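Local atomic coordinates of neural-cadherin (Drosophila melanogaster, PDB entry 3UBF), a protein that mediates calcium-dependent adhesion between cells by preferentially binding copies of itself, represented here by three consecutive extracellular cadherin domains. Residues A[41-46]-A[61-66]; A[112-117]-A[211-216]; A[130-135]-A[141-146]; A[260-263]-A[268-271]; A[275-278]-A[283-286]. All coordinates share one frame; numbering follows the deposited sequence.

In the fold
The five contacts run along three cadherin domains in series. Contact 1, in the first domain, is the buried one, held by apolar packing beside the calcium and zinc sites of the first junction; contacts 2 to 5 are partly buried. Contact 3 bridges the two sheets of the second domain, mixing apolar packing with a tyrosine-backbone bond. Contact 2 links that domain to the third through a glutamine bonded to a proline carbonyl and stacked on a second glutamine, and it touches contact 3 where Met113 SD packs 3.7 Å from Leu130 CD2. Contacts 4 and 5 share the third domain: a backbone-bonded hairpin and an aromatic stack near the zinc-bearing far end, joined by Phe260 and Tyr286 meeting edge-to-face.

Contact 1 of 5, residues A[41-46]-A[61-66]; sequences NPWVTV and EELGPE. With CA (calcium ion), chain T; ZN (zinc ion), chain B.
Trp43 and Leu63 oppose each other with their CA atoms 9.2 Å apart, too far for backbone pairing, so the turn entering strand 44-46 meets the end of the 3-10 segment 61-62 and the loop that follows it through side chains. Trp43 turns its indole toward them with CG beside the backbone N (chi1 -52°). Leu63 CD2 sits over one face of the five-membered ring, 3.6 Å from its centroid and 22° off the normal, a CH-pi contact that brings it within 3.4 Å of Trp43 NE1. Pro42 CB lies over the opposite face. Farther along the indole, Glu62 crosses at about a right angle: its CB is 3.7 Å from Trp43 CH2, and its OE1 comes to the ring edge 3.5 Å from that same carbon. At its backbone, Trp43 N donates to Asn41 OD1 (2.7 Å) in an Asx turn. Replacing Trp43 with an alanine would probably open a gap beneath Leu63 CD2 and leave the Glu62 side chain freer to move. Glu61 bridges calcium through OE1 and zinc through OE2, sharing calcium with Glu13 and Asp138. The contact is mainly apolar, with a carboxylate oxygen at the indole rim, and gives way to metal binding at Glu61, at the interdomain site.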
# COMPACT_ATOMS: atom_id res chain seq x y z
N ASN A 41 -20.10 7.97 30.10
CA ASN A 41 -19.52 7.30 28.96
C ASN A 41 -18.21 8.00 28.62
O ASN A 41 -18.13 9.22 28.72
CB ASN A 41 -20.52 7.36 27.80
CG ASN A 41 -19.99 6.72 26.55
OD1 ASN A 41 -19.16 7.29 25.85
ND2 ASN A 41 -20.49 5.53 26.24
N PRO A 42 -17.18 7.23 28.25
CA PRO A 42 -15.89 7.88 28.05
C PRO A 42 -15.89 8.77 26.81
O PRO A 42 -15.12 9.73 26.73
CB PRO A 42 -14.92 6.70 27.87
CG PRO A 42 -15.65 5.49 28.34
CD PRO A 42 -17.09 5.77 28.05
N TRP A 43 -16.79 8.48 25.88
CA TRP A 43 -16.74 9.09 24.56
C TRP A 43 -17.70 10.25 24.38
O TRP A 43 -17.47 11.10 23.51
CB TRP A 43 -16.95 8.01 23.49
CG TRP A 43 -16.02 6.84 23.66
CD1 TRP A 43 -16.34 5.60 24.10
CD2 TRP A 43 -14.60 6.84 23.43
NE1 TRP A 43 -15.21 4.81 24.15
CE2 TRP A 43 -14.13 5.54 23.74
CE3 TRP A 43 -13.69 7.80 22.97
CZ2 TRP A 43 -12.79 5.18 23.61
CZ3 TRP A 43 -12.35 7.44 22.85
CH2 TRP A 43 -11.91 6.14 23.16
N VAL A 44 -18.75 10.30 25.18
CA VAL A 44 -19.78 11.31 24.98
C VAL A 44 -20.32 11.83 26.30
O VAL A 44 -20.46 11.07 27.26
CB VAL A 44 -21.00 10.79 24.13
CG1 VAL A 44 -20.61 10.57 22.66
CG2 VAL A 44 -21.60 9.53 24.72
N THR A 45 -20.59 13.14 26.35
CA THR A 45 -21.44 13.73 27.38
C THR A 45 -22.75 14.08 26.70
O THR A 45 -22.79 14.24 25.48
CB THR A 45 -20.86 15.02 28.00
OG1 THR A 45 -20.62 15.98 26.97
CG2 THR A 45 -19.58 14.75 28.75
N VAL A 46 -23.81 14.19 27.49
CA VAL A 46 -25.11 14.61 26.96
C VAL A 46 -25.51 15.89 27.66
O VAL A 46 -25.55 15.93 28.89
CB VAL A 46 -26.18 13.53 27.16
CG1 VAL A 46 -27.56 14.10 26.92
CG2 VAL A 46 -25.93 12.37 26.22
N GLU A 61 -10.44 2.14 17.40
CA GLU A 61 -9.67 1.01 17.89
C GLU A 61 -9.88 0.78 19.38
O GLU A 61 -9.80 -0.35 19.85
CB GLU A 61 -8.17 1.21 17.60
CG GLU A 61 -7.76 1.05 16.13
CD GLU A 61 -8.22 2.20 15.23
OE1 GLU A 61 -8.85 3.17 15.70
OE2 GLU A 61 -7.95 2.13 14.03
N GLU A 62 -10.16 1.87 20.10
CA GLU A 62 -10.38 1.80 21.55
C GLU A 62 -11.81 1.40 21.96
O GLU A 62 -12.05 1.11 23.14
CB GLU A 62 -9.94 3.11 22.23
CG GLU A 62 -8.43 3.15 22.47
CD GLU A 62 -7.91 4.48 23.03
OE1 GLU A 62 -8.65 5.18 23.77
OE2 GLU A 62 -6.74 4.81 22.72
N LEU A 63 -12.73 1.37 21.00
CA LEU A 63 -14.11 0.93 21.24
C LEU A 63 -14.17 -0.60 21.35
O LEU A 63 -13.29 -1.30 20.82
CB LEU A 63 -15.04 1.39 20.12
CG LEU A 63 -15.10 2.88 19.78
CD1 LEU A 63 -16.04 3.14 18.64
CD2 LEU A 63 -15.51 3.69 20.99
N GLY A 64 -15.20 -1.10 22.02
CA GLY A 64 -15.44 -2.55 22.11
C GLY A 64 -15.63 -3.14 20.72
O GLY A 64 -15.77 -2.39 19.75
N PRO A 65 -15.66 -4.48 20.61
CA PRO A 65 -15.76 -5.13 19.29
C PRO A 65 -17.07 -4.79 18.58
O PRO A 65 -17.25 -5.09 17.40
CB PRO A 65 -15.71 -6.63 19.63
CG PRO A 65 -16.20 -6.72 21.04
CD PRO A 65 -15.75 -5.44 21.72
N GLU A 66 -17.97 -4.15 19.32
CA GLU A 66 -19.24 -3.69 18.78
C GLU A 66 -19.03 -2.47 17.88
O GLU A 66 -19.75 -2.28 16.90
CB GLU A 66 -20.17 -3.35 19.95
CG GLU A 66 -21.66 -3.38 19.62
CD GLU A 66 -22.17 -4.78 19.28
OE1 GLU A 66 -21.49 -5.77 19.65
OE2 GLU A 66 -23.24 -4.89 18.64
CA CA T . -8.10 5.26 15.24
ZN ZN B . -8.45 3.33 12.63
O HOH W 1 -8.27 4.88 12.75
O HOH W 2 -7.66 7.46 15.66

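Contact 2 of 5, residues A[112-117]-A[211-216]; sequences PMQAVV and APQFYM
With CG swung opposite its backbone N (chi1 -177°) and the chain extended beyond, Gln213 sends its amide straight at residues 112-114. Gln114, equally extended but with CG opposite its carbonyl carbon, comes from the other direction. Their amides therefore stack, the planes 21° apart and Gln114 CD 3.4 Å from Gln213 CD. Although Gln114 NE2 is 3.0 Å from Gln213 OE1, the angle is too poor for a hydrogen bond. The direct bond goes elsewhere: Gln213 NE2 donates to Pro112 O at 2.9 Å, almost straight at 174°, lying in the carbonyl plane on a lone pair, with the acceptor also in the plane of the Gln213 amide. A water that accepts weakly from Gln114 N (2.8 Å) also lies close to Gln213 OE1, though too close for that bond to be trusted. Strand 113-117 is an outermost strand of the second cadherin domain, running parallel to strand 201-207, whereas strand 213-214 pairs antiparallel with strand 232-239 in the third. The contact thus spans the junction between domains, consistent with the calcium-free linkers described for this protein; the Gln213 side chain is about 14 Å from a bound zinc. A leucine in place of Gln213 would probably leave Pro112 O without this donor and remove the flat partner of the Gln114 amide. Arg210 packs against Gln114 and gives a hydrogen bond to Ala115 O, while Phe241 touches Gln213 from the third domain.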
# COMPACT_ATOMS: atom_id res chain seq x y z
N PRO A 112 7.24 -8.51 -8.97
CA PRO A 112 7.16 -9.40 -7.81
C PRO A 112 8.41 -9.37 -6.93
O PRO A 112 9.51 -9.03 -7.40
CB PRO A 112 7.00 -10.80 -8.43
CG PRO A 112 6.55 -10.56 -9.83
CD PRO A 112 7.21 -9.27 -10.23
N MET A 113 8.22 -9.72 -5.67
CA MET A 113 9.28 -9.75 -4.68
C MET A 113 10.42 -10.68 -5.08
O MET A 113 10.20 -11.88 -5.30
CB MET A 113 8.71 -10.17 -3.34
CG MET A 113 7.90 -9.07 -2.64
SD MET A 113 7.02 -9.72 -1.21
CE MET A 113 6.07 -8.27 -0.79
N GLN A 114 11.62 -10.12 -5.17
CA GLN A 114 12.79 -10.88 -5.57
C GLN A 114 13.97 -10.61 -4.65
O GLN A 114 14.23 -9.47 -4.27
CB GLN A 114 13.15 -10.61 -7.03
CG GLN A 114 12.15 -11.23 -7.98
CD GLN A 114 12.50 -11.09 -9.45
OE1 GLN A 114 11.75 -11.57 -10.29
NE2 GLN A 114 13.62 -10.44 -9.76
N ALA A 115 14.66 -11.67 -4.27
CA ALA A 115 15.86 -11.61 -3.47
C ALA A 115 16.82 -12.67 -3.99
O ALA A 115 16.46 -13.52 -4.82
CB ALA A 115 15.53 -11.89 -2.03
N VAL A 116 18.05 -12.62 -3.49
CA VAL A 116 19.01 -13.71 -3.66
C VAL A 116 19.45 -14.17 -2.28
O VAL A 116 19.39 -13.41 -1.31
CB VAL A 116 20.24 -13.27 -4.46
CG1 VAL A 116 19.87 -13.10 -5.93
CG2 VAL A 116 20.84 -11.99 -3.87
N VAL A 117 19.89 -15.42 -2.18
CA VAL A 117 20.52 -15.88 -0.95
C VAL A 117 21.94 -16.37 -1.22
O VAL A 117 22.17 -17.22 -2.08
CB VAL A 117 19.69 -16.99 -0.26
CG1 VAL A 117 19.48 -18.19 -1.18
CG2 VAL A 117 20.35 -17.41 1.04
N ALA A 211 19.23 -12.39 -12.34
CA ALA A 211 19.33 -11.27 -13.27
C ALA A 211 18.67 -10.02 -12.72
O ALA A 211 17.83 -10.11 -11.83
CB ALA A 211 18.72 -11.67 -14.60
N PRO A 212 19.04 -8.85 -13.26
CA PRO A 212 18.48 -7.59 -12.80
C PRO A 212 16.98 -7.60 -12.96
O PRO A 212 16.46 -8.29 -13.85
CB PRO A 212 19.06 -6.56 -13.78
CG PRO A 212 20.21 -7.20 -14.41
CD PRO A 212 19.89 -8.65 -14.45
N GLN A 213 16.29 -6.87 -12.08
CA GLN A 213 14.86 -6.69 -12.18
C GLN A 213 14.56 -5.21 -12.34
O GLN A 213 15.05 -4.37 -11.57
CB GLN A 213 14.15 -7.24 -10.95
CG GLN A 213 12.63 -7.17 -11.01
CD GLN A 213 12.00 -7.70 -9.74
OE1 GLN A 213 12.64 -7.78 -8.69
NE2 GLN A 213 10.73 -8.08 -9.82
N PHE A 214 13.75 -4.91 -13.34
CA PHE A 214 13.32 -3.56 -13.59
C PHE A 214 12.33 -3.14 -12.52
O PHE A 214 11.61 -3.98 -11.98
CB PHE A 214 12.72 -3.44 -14.99
CG PHE A 214 13.75 -3.38 -16.08
CD1 PHE A 214 14.01 -4.50 -16.86
CD2 PHE A 214 14.45 -2.20 -16.34
CE1 PHE A 214 14.97 -4.45 -17.89
CE2 PHE A 214 15.43 -2.14 -17.36
CZ PHE A 214 15.68 -3.27 -18.14
N TYR A 215 12.31 -1.85 -12.21
CA TYR A 215 11.40 -1.30 -11.19
C TYR A 215 9.94 -1.23 -11.64
O TYR A 215 9.04 -1.04 -10.83
CB TYR A 215 11.91 0.03 -10.64
CG TYR A 215 12.85 -0.18 -9.48
CD1 TYR A 215 14.23 -0.26 -9.67
CD2 TYR A 215 12.36 -0.37 -8.18
CE1 TYR A 215 15.09 -0.49 -8.62
CE2 TYR A 215 13.20 -0.59 -7.12
CZ TYR A 215 14.57 -0.66 -7.35
OH TYR A 215 15.44 -0.89 -6.29
N MET A 216 9.72 -1.40 -12.94
CA MET A 216 8.37 -1.61 -13.49
C MET A 216 8.39 -2.80 -14.46
O MET A 216 9.38 -2.98 -15.19
CB MET A 216 7.89 -0.37 -14.24
CG MET A 216 8.21 0.94 -13.58
SD MET A 216 6.76 1.80 -13.06
CE MET A 216 5.83 1.83 -14.60
O HOH W 3 11.94 -7.60 -6.30

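Contact 3 of 5, residues A[130-135]-A[141-146]. With ZN (zinc ion), chain G; ZN (zinc ion), chain C.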
# COMPACT_ATOMS: atom_id res chain seq x y z
N LEU A 130 10.23 -7.79 4.23
CA LEU A 130 8.86 -7.47 3.85
C LEU A 130 8.46 -6.15 4.47
O LEU A 130 8.73 -5.92 5.66
CB LEU A 130 7.91 -8.56 4.32
CG LEU A 130 8.21 -9.98 3.86
CD1 LEU A 130 7.31 -10.93 4.61
CD2 LEU A 130 8.04 -10.12 2.32
N GLN A 131 7.86 -5.27 3.67
CA GLN A 131 7.35 -4.00 4.17
C GLN A 131 5.98 -3.76 3.61
O GLN A 131 5.83 -3.56 2.40
CB GLN A 131 8.26 -2.83 3.80
CG GLN A 131 9.65 -2.89 4.43
CD GLN A 131 10.70 -2.15 3.60
OE1 GLN A 131 10.58 -0.94 3.37
NE2 GLN A 131 11.73 -2.88 3.14
N ALA A 132 4.98 -3.83 4.47
CA ALA A 132 3.63 -3.44 4.12
C ALA A 132 3.28 -2.13 4.82
O ALA A 132 3.86 -1.78 5.85
CB ALA A 132 2.66 -4.52 4.51
N ARG A 133 2.31 -1.41 4.26
CA ARG A 133 1.81 -0.19 4.85
C ARG A 133 0.32 -0.36 5.06
O ARG A 133 -0.40 -0.77 4.15
CB ARG A 133 2.07 0.98 3.90
CG ARG A 133 1.53 2.31 4.36
CD ARG A 133 1.75 3.36 3.26
NE ARG A 133 3.17 3.66 3.06
CZ ARG A 133 3.69 4.10 1.91
NH1 ARG A 133 4.99 4.35 1.82
NH2 ARG A 133 2.91 4.29 0.85
N ASP A 134 -0.13 -0.06 6.27
CA ASP A 134 -1.55 0.07 6.57
C ASP A 134 -1.86 1.55 6.46
O ASP A 134 -1.26 2.36 7.16
CB ASP A 134 -1.88 -0.46 7.97
CG ASP A 134 -3.38 -0.66 8.20
OD1 ASP A 134 -4.18 0.26 7.92
OD2 ASP A 134 -3.77 -1.74 8.69
N PRO A 135 -2.78 1.92 5.54
CA PRO A 135 -3.17 3.33 5.42
C PRO A 135 -3.72 3.87 6.73
O PRO A 135 -3.71 5.08 6.95
CB PRO A 135 -4.24 3.34 4.31
CG PRO A 135 -4.63 1.91 4.10
CD PRO A 135 -3.41 1.09 4.49
N ILE A 141 0.55 -4.48 12.14
CA ILE A 141 0.50 -5.60 11.22
C ILE A 141 1.52 -6.67 11.57
O ILE A 141 2.59 -6.38 12.13
CB ILE A 141 0.69 -5.14 9.75
CG1 ILE A 141 2.07 -4.52 9.53
CG2 ILE A 141 -0.43 -4.20 9.32
CD1 ILE A 141 2.31 -4.03 8.10
N HIS A 142 1.16 -7.92 11.27
CA HIS A 142 2.07 -9.04 11.45
C HIS A 142 2.34 -9.69 10.10
O HIS A 142 1.41 -9.98 9.35
CB HIS A 142 1.50 -10.08 12.41
CG HIS A 142 1.41 -9.62 13.82
ND1 HIS A 142 0.87 -10.41 14.82
CD2 HIS A 142 1.75 -8.45 14.41
CE1 HIS A 142 0.90 -9.75 15.97
NE2 HIS A 142 1.43 -8.56 15.75
N TYR A 143 3.61 -9.92 9.82
CA TYR A 143 4.01 -10.63 8.62
C TYR A 143 4.14 -12.11 8.92
O TYR A 143 4.62 -12.49 9.98
CB TYR A 143 5.35 -10.10 8.13
CG TYR A 143 5.40 -8.61 7.89
CD1 TYR A 143 5.73 -7.73 8.92
CD2 TYR A 143 5.15 -8.09 6.63
CE1 TYR A 143 5.79 -6.37 8.70
CE2 TYR A 143 5.22 -6.73 6.40
CZ TYR A 143 5.53 -5.89 7.45
OH TYR A 143 5.60 -4.54 7.24
N PHE A 144 3.73 -12.94 7.98
CA PHE A 144 3.91 -14.39 8.11
C PHE A 144 3.90 -15.10 6.78
O PHE A 144 3.46 -14.55 5.77
CB PHE A 144 2.87 -15.00 9.06
CG PHE A 144 1.45 -14.74 8.67
CD1 PHE A 144 0.76 -15.62 7.86
CD2 PHE A 144 0.78 -13.61 9.16
CE1 PHE A 144 -0.58 -15.39 7.51
CE2 PHE A 144 -0.56 -13.37 8.82
CZ PHE A 144 -1.24 -14.25 7.99
N ILE A 145 4.40 -16.34 6.78
CA ILE A 145 4.46 -17.17 5.58
C ILE A 145 3.20 -18.01 5.50
O ILE A 145 2.88 -18.74 6.44
CB ILE A 145 5.70 -18.11 5.63
CG1 ILE A 145 6.99 -17.29 5.53
CG2 ILE A 145 5.64 -19.16 4.53
CD1 ILE A 145 8.20 -17.98 6.10
N VAL A 146 2.48 -17.92 4.38
CA VAL A 146 1.29 -18.74 4.19
C VAL A 146 1.58 -20.02 3.42
O VAL A 146 0.81 -20.97 3.49
CB VAL A 146 0.08 -17.95 3.55
CG1 VAL A 146 0.04 -16.53 4.06
CG2 VAL A 146 0.13 -17.97 2.04
ZN ZN G . -5.41 -1.95 8.97
ZN ZN C . 1.05 -12.58 14.52
O HOH W 4 8.88 -3.98 7.25
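Tyr143 overlaps Leu130, the two side chains sliding past each other in opposite directions, with Tyr143 CD2 3.6 Å from Leu130 CB. At the far end of the ring the hydroxyl reaches the backbone beyond: Ala132 N donates to Tyr143 OH at 2.9 Å, nearly straight (172°), and this nitrogen lies at the ring edge, in its plane. The bond ties a strand of one sheet to a side chain of the other and probably limits how the ring can shift along Leu130. A water donates to Leu130 O and makes a weak, long bond with Tyr143 OH. Ala132 CB touches two side chains, 3.9 Å from Tyr143 CE2 and 3.6 Å from Ile141 CD1. Ile141 gets its tip there by placing CG1 in the crowded position between backbone N and carbonyl carbon (chi1 63°); CG2 is left near Asp134, 4.2 Å from its OD2. That carboxylate binds a zinc ion together with His139 and Asp185, and its OD1 accepts from Asp136 N. His142, which follows Ile141 in the strand, holds a second zinc through ND1 at 2.2 Å, with Glu158 the other protein ligand. Both segments belong to the beta sandwich of the second cadherin domain. Strand 126-133 runs between strands 105-106 and 162-165 in one sheet, strand 141-149 is outermost beside strand 176-185 in the other, and Val156 of strand 154-156 packs against both Leu130 and Tyr143.

Contact 4 of 5, residues A[260-263]-A[268-271]; sequences FNIG and IVKL
Asn261 and Lys270 form the antiparallel hydrogen-bonded pair of this hairpin: Asn261 N donates to Lys270 O at 3.1 Å, and Lys270 N returns a bond to Asn261 O at 2.8 Å. A third bond, Gly263 N to Ile268 O at 2.8 Å, closes the end nearer the turn, its donor standing 37° out of the carbonyl plane. The same acceptors take extra CA-H...O contacts: Asn261 O lies 3.1 Å from Val269 CA, and Ile268 O 3.2 Å from Ile262 CA. On the other side of strand 268-271, the backbone of Val269 bonds to that of Ile233 and Ile234, and the backbone of Leu271 to that of Asp230 and Ser231; Ile268 N bonds Ser266 OG within the turn. On one face Phe260, Ile262, Val269 and Leu271 line up: Phe260 CE2 is 3.7 Å from Leu271 CD1 and Ile262 CD1 3.8 Å from Val269 CG2. This face meets Leu250, Leu305 and Ile307 across the sandwich. Asn261 OD1 lies beside Lys270 CB on the reverse face. Strand 268-271 thus spends backbone polarity on both its neighbours, leaving an apolar face for the core of the third cadherin domain, while Asn261 and Lys270 put polar groups on the reverse face.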
# COMPACT_ATOMS: atom_id res chain seq x y z
N PHE A 260 14.91 7.58 -30.23
CA PHE A 260 15.21 7.69 -28.83
C PHE A 260 16.57 7.07 -28.54
O PHE A 260 17.04 6.20 -29.28
CB PHE A 260 14.11 7.02 -28.01
CG PHE A 260 12.73 7.50 -28.37
CD1 PHE A 260 11.93 6.76 -29.25
CD2 PHE A 260 12.23 8.69 -27.86
CE1 PHE A 260 10.64 7.20 -29.60
CE2 PHE A 260 10.94 9.14 -28.20
CZ PHE A 260 10.15 8.39 -29.08
N ASN A 261 17.22 7.57 -27.51
CA ASN A 261 18.34 6.86 -26.92
C ASN A 261 18.16 6.77 -25.41
O ASN A 261 17.24 7.38 -24.86
CB ASN A 261 19.70 7.45 -27.33
CG ASN A 261 19.74 8.97 -27.23
OD1 ASN A 261 19.38 9.54 -26.20
ND2 ASN A 261 20.20 9.62 -28.29
N ILE A 262 19.01 6.00 -24.76
CA ILE A 262 18.97 5.84 -23.32
C ILE A 262 20.39 6.03 -22.81
O ILE A 262 21.35 5.69 -23.50
CB ILE A 262 18.43 4.46 -22.91
CG1 ILE A 262 18.13 4.42 -21.40
CG2 ILE A 262 19.40 3.34 -23.35
CD1 ILE A 262 17.31 3.23 -20.92
N GLY A 263 20.51 6.60 -21.62
CA GLY A 263 21.80 6.78 -20.98
C GLY A 263 22.33 5.44 -20.52
O GLY A 263 21.67 4.77 -19.73
N ILE A 268 18.24 7.01 -18.47
CA ILE A 268 17.36 8.07 -18.91
C ILE A 268 17.20 8.00 -20.41
O ILE A 268 18.19 8.07 -21.15
CB ILE A 268 17.88 9.47 -18.52
CG1 ILE A 268 18.03 9.59 -17.00
CG2 ILE A 268 16.94 10.55 -19.06
CD1 ILE A 268 18.61 10.94 -16.54
N VAL A 269 15.95 7.86 -20.85
CA VAL A 269 15.62 7.87 -22.26
C VAL A 269 15.42 9.31 -22.73
O VAL A 269 14.57 10.03 -22.22
CB VAL A 269 14.35 7.02 -22.54
CG1 VAL A 269 14.02 6.98 -24.04
CG2 VAL A 269 14.53 5.63 -22.00
N LYS A 270 16.21 9.73 -23.70
CA LYS A 270 16.03 11.05 -24.31
C LYS A 270 15.49 10.94 -25.73
O LYS A 270 15.55 9.89 -26.36
CB LYS A 270 17.32 11.86 -24.28
CG LYS A 270 17.70 12.32 -22.89
CD LYS A 270 19.03 13.05 -22.87
CE LYS A 270 19.57 13.15 -21.46
NZ LYS A 270 20.66 14.15 -21.35
N LEU A 271 14.94 12.05 -26.22
CA LEU A 271 14.55 12.18 -27.61
C LEU A 271 15.76 12.54 -28.45
O LEU A 271 16.43 13.54 -28.19
CB LEU A 271 13.48 13.26 -27.74
CG LEU A 271 12.85 13.49 -29.13
CD1 LEU A 271 12.32 12.19 -29.74
CD2 LEU A 271 11.74 14.52 -29.03

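Contact 5 of 5, residues A[275-278]-A[283-286]. With ZN (zinc ion), chain O.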
# COMPACT_ATOMS: atom_id res chain seq x y z
N LEU A 275 10.13 15.45 -33.89
CA LEU A 275 8.95 14.64 -34.16
C LEU A 275 7.90 15.38 -34.98
O LEU A 275 7.64 16.57 -34.77
CB LEU A 275 8.33 14.16 -32.85
CG LEU A 275 9.14 13.20 -31.97
CD1 LEU A 275 8.53 13.16 -30.59
CD2 LEU A 275 9.23 11.80 -32.59
N ASP A 276 7.30 14.66 -35.92
CA ASP A 276 6.16 15.17 -36.68
C ASP A 276 4.99 14.19 -36.57
O ASP A 276 5.11 13.01 -36.94
CB ASP A 276 6.56 15.42 -38.15
CG ASP A 276 5.66 16.44 -38.84
OD1 ASP A 276 4.56 16.75 -38.31
OD2 ASP A 276 6.07 16.94 -39.92
N PHE A 277 3.88 14.67 -36.02
CA PHE A 277 2.68 13.85 -35.84
C PHE A 277 1.94 13.67 -37.15
O PHE A 277 1.34 12.62 -37.40
CB PHE A 277 1.75 14.48 -34.79
CG PHE A 277 0.59 13.61 -34.41
CD1 PHE A 277 0.73 12.63 -33.43
CD2 PHE A 277 -0.65 13.78 -35.00
CE1 PHE A 277 -0.34 11.83 -33.06
CE2 PHE A 277 -1.74 12.99 -34.63
CZ PHE A 277 -1.58 12.01 -33.65
N GLU A 278 2.00 14.70 -37.99
CA GLU A 278 1.37 14.69 -39.31
C GLU A 278 2.25 14.01 -40.36
O GLU A 278 1.83 13.81 -41.49
CB GLU A 278 0.99 16.11 -39.74
CG GLU A 278 -0.24 16.69 -39.04
CD GLU A 278 0.09 17.59 -37.85
OE1 GLU A 278 -0.17 18.81 -37.95
OE2 GLU A 278 0.59 17.10 -36.81
N PRO A 283 5.84 6.58 -36.65
CA PRO A 283 4.66 6.02 -36.02
C PRO A 283 4.20 6.92 -34.88
O PRO A 283 4.95 7.78 -34.43
CB PRO A 283 5.15 4.67 -35.49
CG PRO A 283 6.60 4.84 -35.28
CD PRO A 283 7.09 5.95 -36.18
N HIS A 284 2.97 6.73 -34.43
CA HIS A 284 2.46 7.48 -33.29
C HIS A 284 2.74 6.75 -32.01
O HIS A 284 2.80 7.36 -30.95
CB HIS A 284 0.97 7.74 -33.43
CG HIS A 284 0.63 8.70 -34.53
ND1 HIS A 284 -0.65 8.84 -35.03
CD2 HIS A 284 1.41 9.55 -35.24
CE1 HIS A 284 -0.64 9.74 -35.99
NE2 HIS A 284 0.60 10.19 -36.13
N VAL A 285 2.90 5.43 -32.11
CA VAL A 285 3.23 4.58 -30.97
C VAL A 285 4.52 3.84 -31.31
O VAL A 285 4.56 3.06 -32.27
CB VAL A 285 2.09 3.55 -30.67
CG1 VAL A 285 2.51 2.59 -29.56
CG2 VAL A 285 0.78 4.26 -30.30
N TYR A 286 5.58 4.10 -30.54
CA TYR A 286 6.86 3.42 -30.70
C TYR A 286 7.00 2.28 -29.69
O TYR A 286 6.74 2.46 -28.50
CB TYR A 286 8.02 4.39 -30.46
CG TYR A 286 8.13 5.54 -31.43
CD1 TYR A 286 7.38 6.70 -31.26
CD2 TYR A 286 9.02 5.49 -32.51
CE1 TYR A 286 7.50 7.77 -32.14
CE2 TYR A 286 9.15 6.55 -33.39
CZ TYR A 286 8.38 7.69 -33.20
OH TYR A 286 8.50 8.75 -34.08
ZN ZN O . 1.53 18.78 -35.41
O HOH W 5 3.53 19.21 -36.54
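His284 leaves the backbone at CB with CG opposite its carbonyl carbon (chi1 -69°), which carries the imidazole over a face of Phe277. CG comes 3.6 Å from Phe277 CE1. On one branch ND1 is divided between Phe277 CZ and CE1, and CE1 of His284 makes the closest carbon approach, 3.4 Å to Phe277 CZ. On the other branch CD2 lies against Phe277 CD1 and CE1. The rings form an offset stack, centroids 3.7 Å apart and planes only 5° from parallel. At the tip, His284 NE2 sits 3.5 Å above the Phe277 ring plane and donates to Phe277 O at 2.8 Å, meeting a lone pair in the carbonyl plane. Phe277 thus holds the imidazole twice, by its ring and by its carbonyl, which probably leaves it little room to turn. Alongside, Leu275 CD2 touches Tyr286 OH at 3.5 Å, and Pro283 CG lies over one face of the Tyr286 ring, toward its rim. Glu278 OE2 lies at the edge of the Phe277 ring and binds zinc with Glu225 and Asp311; Glu225 also accepts from Phe277 N. Residues 275-278 belong to the loop after strand 268-271, and His284 stands just ahead of strand 285-294, which runs between strands 300-310 and 246-253; His284 and Tyr286 bond by backbone to Val309 and Ile307 of strand 300-310.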